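Local coordinates for protein N-isopropylammelide isopropylaminohydrolase (Burkholderia multivorans ATCC 17616, PDB 6NBO) that is a zinc-containing member of the amidohydrolase family, with the TIM-barrel type of fold, at residues 284-290 with 325-331. Coordinates in Å, arbitrary orientation, origin at the centre of the assembly. Numbering follows the deposited sequence.
Sequences VPVPSVL and IAMRNDF
Build 284-288 as an extended Val-Pro-Val-Pro-Ser run that turns helical at Val289, and 325-328 as the last turn of helix 318-328; Val286 CA lies 8.5 Å from Arg328 CA, Ser288 CA 6.7 Å from Asn329 CA. Two direct hydrogen bonds cross: Arg328 NH2 to Val284 O (2.7 Å) and Val289 N to Asn329 OD1 (2.9 Å). Asn329 (chi1 m) also gives ND2 to Ile325 O (3.0 Å); Arg328, chi1 t and chi2 p, gives NE to Pro281 O, while Val286 CG2 covers one guanidinium face, 3.8 Å from Arg328 CZ. A Schellman motif ends the helix: Asp330, at positive phi, is C-prime, with Phe331 N to Ala326 O (2.9 Å) and Asp330 N to Met327 O (3.0 Å). In this TIM-barrel-type fold, the contact packs that end against the loop following strand 275-278 in sequence and entering helix 289-295, where N-cap Ser288 OG caps Ala291 N. Water 2 bridges Pro287 O (2.9 Å) and Asn329 ND2 (3.0 Å); water 3 links Asn329 OD1 (2.7 Å), Ser288 OG (2.8 Å) and Leu290 N (3.0 Å). Apolar packing sets Leu290 CG 3.7 Å from Phe331 CE1, and Val289 CG2 4.0 Å from Ile325 CG2.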
ATOM      1  N   VAL A 284      12.324  15.336   2.070  1.00 49.00           N
ATOM      2  CA  VAL A 284      12.910  14.806   3.303  1.00 41.77           C
ATOM      3  C   VAL A 284      13.716  13.570   2.957  1.00 47.67           C
ATOM      4  O   VAL A 284      13.462  12.912   1.938  1.00 40.66           O
ATOM      5  CB  VAL A 284      11.815  14.462   4.349  1.00 51.08           C
ATOM      6  CG1 VAL A 284      10.742  13.605   3.731  1.00 44.51           C
ATOM      7  CG2 VAL A 284      12.376  13.785   5.604  1.00 51.61           C
ATOM      8  N   PRO A 285      14.772  13.290   3.727  1.00 41.51           N
ATOM      9  CA  PRO A 285      15.526  12.052   3.498  1.00 42.25           C
ATOM     10  C   PRO A 285      14.633  10.820   3.561  1.00 38.26           C
ATOM     11  O   PRO A 285      13.639  10.771   4.293  1.00 30.69           O
ATOM     12  CB  PRO A 285      16.574  12.051   4.625  1.00 42.11           C
ATOM     13  CG  PRO A 285      16.478  13.402   5.292  1.00 50.92           C
ATOM     14  CD  PRO A 285      15.578  14.270   4.474  1.00 53.66           C
ATOM     15  N   VAL A 286      14.986   9.820   2.761  1.00 33.16           N
ATOM     16  CA  VAL A 286      14.194   8.596   2.673  1.00 32.30           C
ATOM     17  C   VAL A 286      15.134   7.406   2.811  1.00 30.93           C
ATOM     18  O   VAL A 286      16.345   7.518   2.575  1.00 30.79           O
ATOM     19  CB  VAL A 286      13.408   8.522   1.343  1.00 32.33           C
ATOM     20  CG1 VAL A 286      12.373   9.636   1.274  1.00 33.12           C
ATOM     21  CG2 VAL A 286      14.366   8.606   0.169  1.00 29.93           C
ATOM     22  N   PRO A 287      14.608   6.245   3.191  1.00 31.35           N
ATOM     23  CA  PRO A 287      15.414   5.025   3.068  1.00 36.51           C
ATOM     24  C   PRO A 287      15.779   4.786   1.609  1.00 37.48           C
ATOM     25  O   PRO A 287      14.946   4.920   0.706  1.00 33.10           O
ATOM     26  CB  PRO A 287      14.500   3.926   3.625  1.00 30.63           C
ATOM     27  CG  PRO A 287      13.125   4.509   3.615  1.00 40.48           C
ATOM     28  CD  PRO A 287      13.285   5.986   3.778  1.00 30.26           C
ATOM     29  N   SER A 288      17.048   4.481   1.377  1.00 28.25           N
ATOM     30  CA  SER A 288      17.490   4.090   0.047  1.00 26.42           C
ATOM     31  C   SER A 288      16.855   2.754  -0.318  1.00 32.86           C
ATOM     32  O   SER A 288      17.013   1.763   0.406  1.00 26.74           O
ATOM     33  CB  SER A 288      19.013   3.999   0.012  1.00 31.71           C
ATOM     34  OG  SER A 288      19.455   3.284  -1.127  1.00 30.73           O
ATOM     35  N   VAL A 289      16.115   2.727  -1.429  1.00 28.05           N
ATOM     36  CA  VAL A 289      15.530   1.469  -1.886  1.00 24.83           C
ATOM     37  C   VAL A 289      16.617   0.427  -2.125  1.00 26.64           C
ATOM     38  O   VAL A 289      16.482  -0.738  -1.725  1.00 29.26           O
ATOM     39  CB  VAL A 289      14.676   1.711  -3.143  1.00 28.38           C
ATOM     40  CG1 VAL A 289      14.282   0.402  -3.771  1.00 25.23           C
ATOM     41  CG2 VAL A 289      13.436   2.513  -2.773  1.00 22.81           C
ATOM     42  N   LEU A 290      17.730   0.829  -2.749  1.00 25.92           N
ATOM     43  CA  LEU A 290      18.797  -0.136  -3.007  1.00 26.25           C
ATOM     44  C   LEU A 290      19.495  -0.591  -1.726  1.00 30.07           C
ATOM     45  O   LEU A 290      19.941  -1.740  -1.648  1.00 31.25           O
ATOM     46  CB  LEU A 290      19.812   0.450  -3.992  1.00 26.71           C
ATOM     47  CG  LEU A 290      19.204   0.684  -5.381  1.00 28.98           C
ATOM     48  CD1 LEU A 290      20.267   1.116  -6.368  1.00 35.45           C
ATOM     49  CD2 LEU A 290      18.495  -0.569  -5.873  1.00 33.21           C
ATOM     50  N   ILE A 325       9.083   7.040  -6.981  1.00 20.53           N
ATOM     51  CA  ILE A 325      10.086   6.337  -6.175  1.00 23.43           C
ATOM     52  C   ILE A 325      11.410   6.254  -6.935  1.00 24.53           C
ATOM     53  O   ILE A 325      12.487   6.540  -6.390  1.00 23.66           O
ATOM     54  CB  ILE A 325       9.554   4.945  -5.779  1.00 20.23           C
ATOM     55  CG1 ILE A 325       8.402   5.092  -4.772  1.00 23.24           C
ATOM     56  CG2 ILE A 325      10.665   4.068  -5.197  1.00 23.00           C
ATOM     57  CD1 ILE A 325       7.643   3.801  -4.492  1.00 25.85           C
ATOM     58  N   ALA A 326      11.345   5.865  -8.210  1.00 22.33           N
ATOM     59  CA  ALA A 326      12.542   5.776  -9.037  1.00 25.77           C
ATOM     60  C   ALA A 326      13.252   7.123  -9.124  1.00 25.22           C
ATOM     61  O   ALA A 326      14.474   7.214  -8.942  1.00 24.90           O
ATOM     62  CB  ALA A 326      12.165   5.257 -10.430  1.00 22.71           C
ATOM     63  N   MET A 327      12.494   8.192  -9.381  1.00 26.79           N
ATOM     64  CA  MET A 327      13.090   9.527  -9.441  1.00 23.23           C
ATOM     65  C   MET A 327      13.734   9.901  -8.117  1.00 24.69           C
ATOM     66  O   MET A 327      14.863  10.406  -8.080  1.00 27.00           O
ATOM     67  CB  MET A 327      12.019  10.567  -9.808  1.00 23.06           C
ATOM     68  CG  MET A 327      11.481  10.455 -11.216  1.00 25.97           C
ATOM     69  SD  MET A 327      10.080  11.602 -11.432  1.00 31.89           S
ATOM     70  CE  MET A 327      10.195  11.936 -13.180  1.00 34.63           C
ATOM     71  N   ARG A 328      13.022   9.669  -7.014  1.00 25.13           N
ATOM     72  CA  ARG A 328      13.548  10.035  -5.704  1.00 27.49           C
ATOM     73  C   ARG A 328      14.843   9.296  -5.403  1.00 31.47           C
ATOM     74  O   ARG A 328      15.725   9.840  -4.730  1.00 26.86           O
ATOM     75  CB  ARG A 328      12.505   9.751  -4.622  1.00 27.27           C
ATOM     76  CG  ARG A 328      12.929  10.143  -3.208  1.00 28.88           C
ATOM     77  CD  ARG A 328      13.108  11.658  -3.064  1.00 33.12           C
ATOM     78  NE  ARG A 328      13.552  12.047  -1.725  1.00 32.96           N
ATOM     79  CZ  ARG A 328      14.818  12.035  -1.323  1.00 40.48           C
ATOM     80  NH1 ARG A 328      15.776  11.651  -2.162  1.00 41.28           N
ATOM     81  NH2 ARG A 328      15.131  12.407  -0.085  1.00 39.11           N
ATOM     82  N   ASN A 329      14.986   8.072  -5.901  1.00 24.26           N
ATOM     83  CA  ASN A 329      16.181   7.275  -5.668  1.00 24.45           C
ATOM     84  C   ASN A 329      17.217   7.434  -6.774  1.00 26.94           C
ATOM     85  O   ASN A 329      18.210   6.697  -6.785  1.00 29.83           O
ATOM     86  CB  ASN A 329      15.792   5.804  -5.496  1.00 29.91           C
ATOM     87  CG  ASN A 329      15.257   5.507  -4.106  1.00 26.35           C
ATOM     88  OD1 ASN A 329      15.992   5.045  -3.243  1.00 28.00           O
ATOM     89  ND2 ASN A 329      13.972   5.786  -3.878  1.00 21.87           N
ATOM     90  N   ASP A 330      17.011   8.390  -7.687  1.00 25.04           N
ATOM     91  CA  ASP A 330      17.958   8.704  -8.760  1.00 30.78           C
ATOM     92  C   ASP A 330      18.164   7.511  -9.690  1.00 30.87           C
ATOM     93  O   ASP A 330      19.248   7.315 -10.242  1.00 32.41           O
ATOM     94  CB  ASP A 330      19.300   9.191  -8.192  1.00 31.67           C
ATOM     95  CG  ASP A 330      20.059  10.082  -9.163  1.00 41.11           C
ATOM     96  OD1 ASP A 330      19.471  10.509 -10.178  1.00 42.08           O
ATOM     97  OD2 ASP A 330      21.248  10.353  -8.907  1.00 46.10           O
ATOM     98  N   PHE A 331      17.134   6.689  -9.858  1.00 27.49           N
ATOM     99  CA  PHE A 331      17.224   5.559 -10.776  1.00 26.23           C
ATOM    100  C   PHE A 331      17.241   6.051 -12.221  1.00 32.81           C
ATOM    101  O   PHE A 331      16.494   6.960 -12.589  1.00 31.62           O
ATOM    102  CB  PHE A 331      16.037   4.612 -10.576  1.00 23.13           C
ATOM    103  CG  PHE A 331      16.074   3.813  -9.287  1.00 29.10           C
ATOM    104  CD1 PHE A 331      17.174   3.852  -8.443  1.00 28.93           C
ATOM    105  CD2 PHE A 331      14.999   3.005  -8.942  1.00 27.09           C
ATOM    106  CE1 PHE A 331      17.186   3.110  -7.265  1.00 32.11           C
ATOM    107  CE2 PHE A 331      15.003   2.254  -7.773  1.00 29.46           C
ATOM    108  CZ  PHE A 331      16.109   2.308  -6.932  1.00 28.46           C
TER
HETATM  109  O   HOH W   1      17.653  10.737   1.188  1.00 34.44           O
HETATM  110  O   HOH W   2      12.862   5.726  -1.129  1.00 30.91           O
HETATM  111  O   HOH W   3      18.287   3.700  -3.608  1.00 26.18           O